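Local structure of putative mandelate racemase (Zymomonas mobilis, 2OX4) at residues 17-21 with 138-142; 158-162 with 362-366; 319-325 with 341-347. The protein binds magnesium in an enolase-superfamily barrel and is probably a lyase, perhaps a dehydratase of the mandelate racemase family. All blocks are in the same frame, centred on the assembly; numbering follows the deposited sequence.

Contact 1 (17-21 with 138-142)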
ATOM      1  N   PRO C  17     -32.586  -7.336  39.769  1.00 20.07           N
ATOM      2  CA  PRO C  17     -33.904  -7.844  39.327  1.00 21.58           C
ATOM      3  C   PRO C  17     -34.402  -7.339  37.966  1.00 24.28           C
ATOM      4  O   PRO C  17     -34.731  -8.154  37.096  1.00 25.01           O
ATOM      5  CB  PRO C  17     -34.859  -7.383  40.438  1.00 25.28           C
ATOM      6  CG  PRO C  17     -34.001  -7.116  41.615  1.00 25.25           C
ATOM      7  CD  PRO C  17     -32.634  -6.759  41.128  1.00 19.34           C
ATOM      8  N   GLN C  18     -34.471  -6.021  37.787  1.00 18.46           N
ATOM      9  CA  GLN C  18     -35.036  -5.441  36.565  1.00 25.23           C
ATOM     10  C   GLN C  18     -34.135  -5.639  35.344  1.00 30.54           C
ATOM     11  O   GLN C  18     -34.610  -5.967  34.251  1.00 28.89           O
ATOM     12  CB  GLN C  18     -35.282  -3.949  36.754  1.00 25.22           C
ATOM     13  CG  GLN C  18     -36.473  -3.614  37.612  1.00 31.00           C
ATOM     14  CD  GLN C  18     -36.984  -2.227  37.311  1.00 37.24           C
ATOM     15  OE1 GLN C  18     -37.713  -2.024  36.343  1.00 27.66           O
ATOM     16  NE2 GLN C  18     -36.578  -1.256  38.124  1.00 31.92           N
ATOM     17  N   SER C  19     -32.835  -5.434  35.538  1.00 27.93           N
ATOM     18  CA  SER C  19     -31.876  -5.420  34.431  1.00 29.73           C
ATOM     19  C   SER C  19     -31.291  -6.804  34.159  1.00 26.39           C
ATOM     20  O   SER C  19     -30.829  -7.079  33.053  1.00 27.47           O
ATOM     21  CB  SER C  19     -30.762  -4.396  34.687  1.00 28.38           C
ATOM     22  OG  SER C  19     -29.969  -4.764  35.809  1.00 20.62           O
ATOM     23  N   GLY C  20     -31.315  -7.670  35.172  1.00 19.96           N
ATOM     24  CA  GLY C  20     -30.770  -9.018  35.062  1.00 21.18           C
ATOM     25  C   GLY C  20     -29.259  -9.050  35.172  1.00 16.98           C
ATOM     26  O   GLY C  20     -28.654 -10.099  35.000  1.00 19.68           O
ATOM     27  N   GLN C  21     -28.661  -7.900  35.472  1.00 18.88           N
ATOM     28  CA  GLN C  21     -27.207  -7.720  35.385  1.00 16.72           C
ATOM     29  C   GLN C  21     -26.520  -8.070  36.698  1.00 18.29           C
ATOM     30  O   GLN C  21     -27.186  -8.239  37.710  1.00 16.02           O
ATOM     31  CB  GLN C  21     -26.900  -6.289  34.963  1.00 13.59           C
ATOM     32  CG  GLN C  21     -27.351  -6.012  33.531  1.00 20.33           C
ATOM     33  CD  GLN C  21     -27.289  -4.553  33.141  1.00 25.22           C
ATOM     34  OE1 GLN C  21     -26.759  -3.724  33.871  1.00 20.42           O
ATOM     35  NE2 GLN C  21     -27.834  -4.233  31.972  1.00 29.17           N
ATOM     36  N   GLY C 138     -37.153   6.157  32.760  1.00 37.94           N
ATOM     37  CA  GLY C 138     -36.054   5.941  33.688  1.00 44.89           C
ATOM     38  C   GLY C 138     -36.111   4.710  34.580  1.00 48.06           C
ATOM     39  O   GLY C 138     -35.304   3.796  34.416  1.00 50.47           O
ATOM     40  N   LYS C 139     -37.035   4.682  35.539  1.00 52.99           N
ATOM     41  CA  LYS C 139     -36.875   3.786  36.697  1.00 54.61           C
ATOM     42  C   LYS C 139     -37.635   2.453  36.685  1.00 51.05           C
ATOM     43  O   LYS C 139     -37.425   1.604  37.560  1.00 45.19           O
ATOM     44  CB  LYS C 139     -37.025   4.530  38.027  1.00 53.52           C
ATOM     45  CG  LYS C 139     -38.423   4.588  38.603  1.00 61.56           C
ATOM     46  CD  LYS C 139     -38.363   5.071  40.044  1.00 68.61           C
ATOM     47  CE  LYS C 139     -37.913   6.529  40.125  1.00 67.85           C
ATOM     48  NZ  LYS C 139     -36.916   6.761  41.207  1.00 59.05           N
ATOM     49  N   GLU C 140     -38.496   2.261  35.690  1.00 46.57           N
ATOM     50  CA  GLU C 140     -38.835   0.912  35.243  1.00 50.52           C
ATOM     51  C   GLU C 140     -38.230   0.599  33.875  1.00 46.46           C
ATOM     52  O   GLU C 140     -38.499   1.282  32.882  1.00 48.38           O
ATOM     53  CB  GLU C 140     -40.349   0.652  35.269  1.00 48.83           C
ATOM     54  CG  GLU C 140     -41.209   1.782  34.721  1.00 73.76           C
ATOM     55  CD  GLU C 140     -42.535   1.289  34.168  1.00 93.99           C
ATOM     56  OE1 GLU C 140     -43.537   1.313  34.916  1.00 98.89           O
ATOM     57  OE2 GLU C 140     -42.574   0.872  32.987  1.00 97.37           O
ATOM     58  N   ARG C 141     -37.390  -0.430  33.844  1.00 40.46           N
ATOM     59  CA  ARG C 141     -36.810  -0.918  32.601  1.00 29.90           C
ATOM     60  C   ARG C 141     -37.835  -1.750  31.840  1.00 37.74           C
ATOM     61  O   ARG C 141     -38.309  -2.781  32.339  1.00 35.84           O
ATOM     62  CB  ARG C 141     -35.562  -1.749  32.900  1.00 42.65           C
ATOM     63  CG  ARG C 141     -34.770  -2.172  31.679  1.00 35.29           C
ATOM     64  CD  ARG C 141     -33.481  -2.821  32.127  1.00 39.64           C
ATOM     65  NE  ARG C 141     -32.793  -3.502  31.037  1.00 39.46           N
ATOM     66  CZ  ARG C 141     -31.617  -3.129  30.542  1.00 53.24           C
ATOM     67  NH1 ARG C 141     -30.986  -2.065  31.035  1.00 37.81           N
ATOM     68  NH2 ARG C 141     -31.073  -3.824  29.550  1.00 40.86           N
ATOM     69  N   LYS C 142     -38.185  -1.285  30.642  1.00 28.95           N
ATOM     70  CA  LYS C 142     -39.146  -1.972  29.785  1.00 33.00           C
ATOM     71  C   LYS C 142     -38.880  -1.622  28.333  1.00 26.47           C
ATOM     72  O   LYS C 142     -38.829  -0.444  27.971  1.00 25.31           O
ATOM     73  CB  LYS C 142     -40.583  -1.593  30.152  1.00 33.41           C
ATOM     74  CG  LYS C 142     -41.603  -2.649  29.742  1.00 45.97           C
ATOM     75  CD  LYS C 142     -43.025  -2.128  29.852  1.00 61.40           C
ATOM     76  CE  LYS C 142     -44.021  -3.122  29.272  1.00 67.79           C
ATOM     77  NZ  LYS C 142     -45.370  -2.510  29.105  1.00 70.23           N
TER
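Gln18, on the capping-domain loop between strands 5-13 and 24-30, meets Lys139 and Arg141 on the loop that follows barrel strand 126-131. The Gln18 amide reads the backbone there with both its ends. NE2 donates to Lys139 O at 3.0 Å, an almost straight bond (178° at the hydrogen) lying in the plane of the amide. OE1 accepts from Arg141 N, also at 3.0 Å, but this donor stands above the carbonyl plane. Two bonds of this kind fix the rotation of the amide, and glutamine suits the place because it offers a donor and an acceptor side by side. The Arg141 side chain reaches back along 17-21, past Ser19 to Gln21. With CG anti to the backbone N (chi1 -173°) and the chain extended to NE, its CD comes within 3.8 Å of Ser19 CA, while Ser19 CB covers one face of the guanidinium. Beyond it, Gln21 crosses at about a right angle, NE2 being 3.9 Å from Arg141 NH1 with the flat groups 78° apart; Gln21 OE1 is held by Tyr352. Arg141 also makes a cation-pi contact with Phe135. The side chain of Gln21 lies about 10 Å from that of the magnesium ligand Glu267. Polar and partly solvent-facing, this is the meeting of capping-domain loop and barrel-end loop found in mandelate racemase-like enzymes.

Contact 2 (158-162 with 362-366)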
ATOM      1  N   VAL C 158     -35.491  15.147  27.310  1.00 15.93           N
ATOM      2  CA  VAL C 158     -35.427  16.579  26.993  1.00 19.23           C
ATOM      3  C   VAL C 158     -36.020  17.439  28.123  1.00 21.59           C
ATOM      4  O   VAL C 158     -35.465  18.482  28.486  1.00 16.07           O
ATOM      5  CB  VAL C 158     -36.130  16.895  25.643  1.00 22.28           C
ATOM      6  CG1 VAL C 158     -36.355  18.399  25.473  1.00 19.92           C
ATOM      7  CG2 VAL C 158     -35.304  16.354  24.481  1.00 20.77           C
ATOM      8  N   ALA C 159     -37.130  16.976  28.694  1.00 23.85           N
ATOM      9  CA  ALA C 159     -37.791  17.688  29.795  1.00 27.14           C
ATOM     10  C   ALA C 159     -36.900  17.791  31.042  1.00 26.61           C
ATOM     11  O   ALA C 159     -37.011  18.752  31.814  1.00 20.74           O
ATOM     12  CB  ALA C 159     -39.115  17.011  30.132  1.00 18.58           C
ATOM     13  N   GLU C 160     -36.012  16.810  31.218  1.00 16.50           N
ATOM     14  CA  GLU C 160     -34.976  16.857  32.252  1.00 19.98           C
ATOM     15  C   GLU C 160     -33.740  17.715  31.926  1.00 17.60           C
ATOM     16  O   GLU C 160     -32.866  17.880  32.769  1.00 26.36           O
ATOM     17  CB  GLU C 160     -34.564  15.440  32.679  1.00 20.33           C
ATOM     18  CG  GLU C 160     -35.689  14.637  33.317  1.00 23.45           C
ATOM     19  CD  GLU C 160     -35.266  13.236  33.778  1.00 31.15           C
ATOM     20  OE1 GLU C 160     -34.106  12.826  33.548  1.00 31.08           O
ATOM     21  OE2 GLU C 160     -36.108  12.540  34.379  1.00 49.03           O
ATOM     22  N   GLY C 161     -33.672  18.263  30.718  1.00 16.18           N
ATOM     23  CA  GLY C 161     -32.580  19.165  30.344  1.00 15.31           C
ATOM     24  C   GLY C 161     -31.478  18.568  29.467  1.00 13.90           C
ATOM     25  O   GLY C 161     -30.499  19.251  29.158  1.00 15.63           O
ATOM     26  N   TYR C 162     -31.618  17.299  29.075  1.00 14.86           N
ATOM     27  CA  TYR C 162     -30.657  16.694  28.129  1.00 17.67           C
ATOM     28  C   TYR C 162     -30.843  17.280  26.725  1.00 17.98           C
ATOM     29  O   TYR C 162     -31.970  17.478  26.270  1.00 17.34           O
ATOM     30  CB  TYR C 162     -30.798  15.169  28.082  1.00 13.69           C
ATOM     31  CG  TYR C 162     -30.490  14.470  29.389  1.00 16.95           C
ATOM     32  CD1 TYR C 162     -29.182  14.096  29.714  1.00 19.71           C
ATOM     33  CD2 TYR C 162     -31.505  14.189  30.308  1.00 12.27           C
ATOM     34  CE1 TYR C 162     -28.896  13.471  30.917  1.00 24.47           C
ATOM     35  CE2 TYR C 162     -31.230  13.555  31.509  1.00 14.75           C
ATOM     36  CZ  TYR C 162     -29.927  13.199  31.806  1.00 25.98           C
ATOM     37  OH  TYR C 162     -29.655  12.581  32.993  1.00 18.10           O
ATOM     38  N   PRO C 362     -26.753  13.863  36.598  1.00 15.49           N
ATOM     39  CA  PRO C 362     -26.624  15.137  35.913  1.00 12.30           C
ATOM     40  C   PRO C 362     -27.633  16.154  36.447  1.00 14.46           C
ATOM     41  O   PRO C 362     -28.674  15.766  36.982  1.00 16.52           O
ATOM     42  CB  PRO C 362     -26.954  14.790  34.462  1.00 11.70           C
ATOM     43  CG  PRO C 362     -26.685  13.335  34.361  1.00 16.18           C
ATOM     44  CD  PRO C 362     -27.168  12.802  35.668  1.00 16.23           C
ATOM     45  N   VAL C 363     -27.292  17.428  36.324  1.00 14.22           N
ATOM     46  CA  VAL C 363     -28.227  18.532  36.565  1.00 17.28           C
ATOM     47  C   VAL C 363     -28.411  19.327  35.275  1.00 18.59           C
ATOM     48  O   VAL C 363     -27.443  19.875  34.724  1.00 15.98           O
ATOM     49  CB  VAL C 363     -27.691  19.473  37.675  1.00 20.33           C
ATOM     50  CG1 VAL C 363     -28.661  20.628  37.950  1.00 22.99           C
ATOM     51  CG2 VAL C 363     -27.385  18.686  38.951  1.00 22.07           C
ATOM     52  N   LYS C 364     -29.653  19.388  34.792  1.00 16.60           N
ATOM     53  CA  LYS C 364     -29.971  20.036  33.510  1.00 16.82           C
ATOM     54  C   LYS C 364     -29.046  19.565  32.373  1.00 16.26           C
ATOM     55  O   LYS C 364     -28.522  20.369  31.604  1.00 18.34           O
ATOM     56  CB  LYS C 364     -29.959  21.569  33.640  1.00 21.61           C
ATOM     57  CG  LYS C 364     -31.135  22.152  34.432  1.00 31.25           C
ATOM     58  CD  LYS C 364     -32.422  22.186  33.602  1.00 56.92           C
ATOM     59  CE  LYS C 364     -33.531  21.349  34.246  1.00 60.97           C
ATOM     60  NZ  LYS C 364     -34.679  21.092  33.324  1.00 50.73           N
ATOM     61  N   GLY C 365     -28.841  18.251  32.303  1.00 17.95           N
ATOM     62  CA  GLY C 365     -28.054  17.625  31.237  1.00 14.34           C
ATOM     63  C   GLY C 365     -26.545  17.827  31.329  1.00 16.09           C
ATOM     64  O   GLY C 365     -25.820  17.566  30.362  1.00 17.72           O
ATOM     65  N   ARG C 366     -26.069  18.290  32.482  1.00 14.05           N
ATOM     66  CA  ARG C 366     -24.639  18.553  32.708  1.00 13.83           C
ATOM     67  C   ARG C 366     -24.117  17.727  33.891  1.00 16.35           C
ATOM     68  O   ARG C 366     -24.797  17.593  34.906  1.00 15.13           O
ATOM     69  CB  ARG C 366     -24.386  20.041  33.012  1.00 13.78           C
ATOM     70  CG  ARG C 366     -24.983  21.049  32.038  1.00 18.72           C
ATOM     71  CD  ARG C 366     -24.509  20.845  30.598  1.00 18.91           C
ATOM     72  NE  ARG C 366     -23.119  21.251  30.378  1.00 16.67           N
ATOM     73  CZ  ARG C 366     -22.549  21.317  29.177  1.00 19.33           C
ATOM     74  NH1 ARG C 366     -21.281  21.699  29.058  1.00 16.43           N
ATOM     75  NH2 ARG C 366     -23.253  21.012  28.090  1.00 18.94           N
TER
HETATM   76  O   HOH W   1     -30.464  16.406  33.700  1.00 25.74           O
HETATM   77  O   HOH W   2     -32.013  18.471  36.018  1.00 38.02           O
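Tyr162 reaches Pro362 with its hydroxyl end: OH lies 3.4 Å from Pro362 CG, and CE1 is 4.1 Å from the same carbon. CG of Tyr162 sits anti to the carbonyl carbon (chi1 -63°), and although the bond to CB leaves the backbone pointing away from 362-366, the long flat ring swings back across to the proline, which it meets obliquely. One ring face is covered by Gly365 CA, 4.0 Å from CD1; at the edge, in the ring plane, lies Glu160 OE1, itself bonded to Trp137, whose ring meets Tyr162 edge-to-face. A tyrosine thus fills the space between turn and barrel wall, packing also on Val128 and Ala130. The two backbones can come this close because each carries a glycine where they meet. Gly161 ends helix 147-159 in a Schellman motif, with positive phi and Gly161 N bonded to Val158 O, while Gly365 is the third residue of the type I' turn from Val363 to Arg366, likewise at positive phi. Gly365 CA makes a CH···O contact with Gly161 O at 3.6 Å. Lys364, also at positive phi in the turn, folds back by bends at chi2 (-77°) and chi3, bringing NZ to 3.6 Å from Ala159 O beside the C-terminal end of the helix, where a positive charge is probably favoured. Water bridges the rest: one molecule donates to Glu160 O and accepts from Gly365 N at 2.8 Å, and a second accepts from Lys364 N while donating only weakly to Glu160 O.

Contact 3 (319-325 with 341-347)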
ATOM      1  N   ALA C 319     -21.578   1.952  31.922  1.00 15.02           N
ATOM      2  CA  ALA C 319     -22.730   1.041  32.011  1.00 21.03           C
ATOM      3  C   ALA C 319     -22.575   0.046  33.141  1.00 29.46           C
ATOM      4  O   ALA C 319     -22.703  -1.167  32.933  1.00 30.20           O
ATOM      5  CB  ALA C 319     -22.964   0.306  30.681  1.00 20.03           C
ATOM      6  N   GLY C 320     -22.297   0.557  34.338  1.00 21.22           N
ATOM      7  CA  GLY C 320     -22.378  -0.256  35.552  1.00 23.36           C
ATOM      8  C   GLY C 320     -22.774   0.596  36.745  1.00 17.44           C
ATOM      9  O   GLY C 320     -23.655   1.458  36.635  1.00 18.00           O
ATOM     10  N   THR C 321     -22.102   0.372  37.873  1.00 15.39           N
ATOM     11  CA  THR C 321     -22.467   1.026  39.130  1.00 15.88           C
ATOM     12  C   THR C 321     -21.933   2.444  39.217  1.00 13.70           C
ATOM     13  O   THR C 321     -21.255   2.941  38.293  1.00 13.22           O
ATOM     14  CB  THR C 321     -21.951   0.263  40.377  1.00 12.27           C
ATOM     15  OG1 THR C 321     -20.567   0.574  40.601  1.00 14.57           O
ATOM     16  CG2 THR C 321     -22.146  -1.242  40.260  1.00 14.42           C
ATOM     17  N   GLY C 322     -22.225   3.078  40.352  1.00 13.79           N
ATOM     18  CA  GLY C 322     -21.716   4.413  40.669  1.00 13.69           C
ATOM     19  C   GLY C 322     -20.205   4.496  40.835  1.00 12.31           C
ATOM     20  O   GLY C 322     -19.642   5.588  40.751  1.00 13.70           O
ATOM     21  N   VAL C 323     -19.548   3.360  41.082  1.00 12.94           N
ATOM     22  CA  VAL C 323     -18.083   3.304  41.056  1.00 11.13           C
ATOM     23  C   VAL C 323     -17.580   3.601  39.642  1.00 13.41           C
ATOM     24  O   VAL C 323     -16.812   4.537  39.457  1.00  9.72           O
ATOM     25  CB  VAL C 323     -17.526   1.948  41.588  1.00 10.77           C
ATOM     26  CG1 VAL C 323     -15.995   1.873  41.418  1.00 11.50           C
ATOM     27  CG2 VAL C 323     -17.886   1.777  43.085  1.00 12.01           C
ATOM     28  N   ALA C 324     -18.040   2.817  38.664  1.00  9.69           N
ATOM     29  CA  ALA C 324     -17.747   3.084  37.251  1.00 12.57           C
ATOM     30  C   ALA C 324     -18.094   4.511  36.838  1.00 15.15           C
ATOM     31  O   ALA C 324     -17.305   5.184  36.162  1.00  9.87           O
ATOM     32  CB  ALA C 324     -18.472   2.080  36.358  1.00 16.72           C
ATOM     33  N   GLU C 325     -19.271   4.991  37.229  1.00 13.48           N
ATOM     34  CA  GLU C 325     -19.672   6.319  36.758  1.00 14.25           C
ATOM     35  C   GLU C 325     -18.819   7.448  37.335  1.00  8.26           C
ATOM     36  O   GLU C 325     -18.346   8.318  36.578  1.00 11.73           O
ATOM     37  CB  GLU C 325     -21.172   6.602  36.899  1.00 17.56           C
ATOM     38  CG  GLU C 325     -21.565   7.885  36.108  1.00 23.46           C
ATOM     39  CD  GLU C 325     -22.959   7.856  35.472  1.00 42.33           C
ATOM     40  OE1 GLU C 325     -23.907   7.383  36.136  1.00 30.06           O
ATOM     41  OE2 GLU C 325     -23.111   8.342  34.318  1.00 21.65           O
ATOM     42  N   HIS C 341     -20.695  12.772  27.528  1.00  9.68           N
ATOM     43  CA  HIS C 341     -20.756  11.724  28.554  1.00  9.50           C
ATOM     44  C   HIS C 341     -22.048  10.898  28.443  1.00  9.54           C
ATOM     45  O   HIS C 341     -23.141  11.443  28.289  1.00 12.95           O
ATOM     46  CB  HIS C 341     -20.631  12.332  29.961  1.00 11.24           C
ATOM     47  CG  HIS C 341     -20.730  11.313  31.057  1.00 13.95           C
ATOM     48  ND1 HIS C 341     -19.626  10.684  31.588  1.00 13.63           N
ATOM     49  CD2 HIS C 341     -21.805  10.789  31.693  1.00  9.98           C
ATOM     50  CE1 HIS C 341     -20.013   9.825  32.512  1.00 14.09           C
ATOM     51  NE2 HIS C 341     -21.332   9.867  32.597  1.00 11.37           N
ATOM     52  N   GLU C 342     -21.909   9.579  28.520  1.00 10.38           N
ATOM     53  CA  GLU C 342     -23.041   8.668  28.453  1.00 11.61           C
ATOM     54  C   GLU C 342     -23.647   8.501  29.839  1.00 14.16           C
ATOM     55  O   GLU C 342     -22.966   8.060  30.779  1.00 13.68           O
ATOM     56  CB  GLU C 342     -22.584   7.296  27.968  1.00 13.58           C
ATOM     57  CG  GLU C 342     -23.712   6.284  27.965  1.00 11.67           C
ATOM     58  CD  GLU C 342     -23.314   4.932  27.402  1.00 23.01           C
ATOM     59  OE1 GLU C 342     -22.112   4.569  27.436  1.00 16.44           O
ATOM     60  OE2 GLU C 342     -24.225   4.226  26.932  1.00 14.74           O
ATOM     61  N   HIS C 343     -24.931   8.823  29.967  1.00 15.14           N
ATOM     62  CA  HIS C 343     -25.613   8.550  31.230  1.00 14.86           C
ATOM     63  C   HIS C 343     -26.686   7.491  31.034  1.00 16.78           C
ATOM     64  O   HIS C 343     -27.714   7.743  30.397  1.00 14.69           O
ATOM     65  CB  HIS C 343     -26.180   9.831  31.860  1.00 11.59           C
ATOM     66  CG  HIS C 343     -26.712   9.624  33.245  1.00 15.81           C
ATOM     67  ND1 HIS C 343     -25.942   9.109  34.268  1.00 22.57           N
ATOM     68  CD2 HIS C 343     -27.942   9.844  33.772  1.00 18.47           C
ATOM     69  CE1 HIS C 343     -26.673   9.029  35.369  1.00 23.01           C
ATOM     70  NE2 HIS C 343     -27.892   9.454  35.090  1.00 13.17           N
ATOM     71  N   HIS C 344     -26.406   6.294  31.560  1.00 21.52           N
ATOM     72  CA  HIS C 344     -27.157   5.093  31.215  1.00 23.84           C
ATOM     73  C   HIS C 344     -28.419   5.032  32.046  1.00 25.69           C
ATOM     74  O   HIS C 344     -28.417   5.395  33.234  1.00 29.23           O
ATOM     75  CB  HIS C 344     -26.314   3.837  31.443  1.00 23.06           C
ATOM     76  CG  HIS C 344     -26.783   2.644  30.669  1.00 32.48           C
ATOM     77  ND1 HIS C 344     -27.967   1.992  30.945  1.00 35.62           N
ATOM     78  CD2 HIS C 344     -26.214   1.969  29.640  1.00 26.97           C
ATOM     79  CE1 HIS C 344     -28.113   0.972  30.117  1.00 41.61           C
ATOM     80  NE2 HIS C 344     -27.062   0.936  29.314  1.00 45.53           N
ATOM     81  N   GLN C 345     -29.494   4.572  31.410  1.00 27.07           N
ATOM     82  CA  GLN C 345     -30.792   4.417  32.070  1.00 28.85           C
ATOM     83  C   GLN C 345     -30.773   3.492  33.298  1.00 26.67           C
ATOM     84  O   GLN C 345     -31.550   3.686  34.238  1.00 24.40           O
ATOM     85  CB  GLN C 345     -31.886   4.019  31.062  1.00 30.89           C
ATOM     86  CG  GLN C 345     -31.781   2.604  30.472  1.00 31.41           C
ATOM     87  CD  GLN C 345     -32.412   1.538  31.367  1.00 39.59           C
ATOM     88  OE1 GLN C 345     -31.746   0.587  31.775  1.00 40.01           O
ATOM     89  NE2 GLN C 345     -33.695   1.704  31.685  1.00 25.65           N
ATOM     90  N   LYS C 346     -29.876   2.502  33.299  1.00 24.47           N
ATOM     91  CA  LYS C 346     -29.787   1.557  34.417  1.00 23.90           C
ATOM     92  C   LYS C 346     -29.505   2.249  35.763  1.00 27.82           C
ATOM     93  O   LYS C 346     -29.954   1.783  36.802  1.00 25.18           O
ATOM     94  CB  LYS C 346     -28.764   0.446  34.126  1.00 26.00           C
ATOM     95  CG  LYS C 346     -27.322   0.807  34.470  1.00 28.51           C
ATOM     96  CD  LYS C 346     -26.367   0.436  33.372  1.00 45.47           C
ATOM     97  CE  LYS C 346     -25.883  -0.964  33.535  1.00 40.95           C
ATOM     98  NZ  LYS C 346     -25.630  -1.613  32.212  1.00 35.87           N
ATOM     99  N   THR C 347     -28.807   3.385  35.729  1.00 25.21           N
ATOM    100  CA  THR C 347     -28.438   4.114  36.953  1.00 28.77           C
ATOM    101  C   THR C 347     -29.659   4.734  37.625  1.00 29.01           C
ATOM    102  O   THR C 347     -29.594   5.163  38.782  1.00 25.12           O
ATOM    103  CB  THR C 347     -27.402   5.240  36.680  1.00 28.63           C
ATOM    104  OG1 THR C 347     -28.037   6.325  35.993  1.00 29.45           O
ATOM    105  CG2 THR C 347     -26.240   4.726  35.838  1.00 30.90           C
TER
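Glu325 OE2 is gripped by two histidines of strand 341-344, and here the contact is tightest. His341 NE2 donates to the anti lone pair at 2.9 Å, and His343 ND1 donates from the syn side, also at 2.9 Å; both bonds are nearly straight and lie in their ring planes. Chi2 of Glu325 (146°) carries the carboxylate to the rings, and its plane lies 25° from that of His341. The far nitrogens are held too, His341 ND1 by Glu332 and His343 NE2 by Gln361, which probably fixes the flip of both rings. These residues join the last strand of the modified TIM barrel to helix 322-333, which Thr321 caps by accepting from Val323 N; the side chain of Glu342, on the same strand, lies about 5 Å from the magnesium ion. A second close point is Ala319: Lys346, bent at chi2, chi3 and chi4, donates from NZ to Ala319 O at 3.0 Å from well above the carbonyl plane, and Ala319 CB lies 3.8 Å from His344 CD2. Packing is looser at partly exposed Thr347, whose CG2 is 4.2 Å from Gly320 O. That methyl turns to Glu325 OE1, at 3.5 Å, while Thr347 OG1 bonds His344 O.

Overall arrangement
From the N terminus, the 17-21 loop joins two strands of the capping sheet; after strands 24-30 and 35-40, the helices and barrel strand 126-131, residues 138-142 close contact 1, tying capping domain to barrel. Contact 2 opens soon after and closes only at 362-366, so its loop spans most of the barrel; it ties the end of helix 147-159 to the turn before strand 366-367. Nested inside it, contact 3 closes a short loop and joins helix 322-333 to strand 341-344. Contacts 1 and 2 do not touch, but contact 3 meets both: Gln345 and Lys346 approach Arg141 and Gln21, while His343 packs against Tyr162 and Pro362.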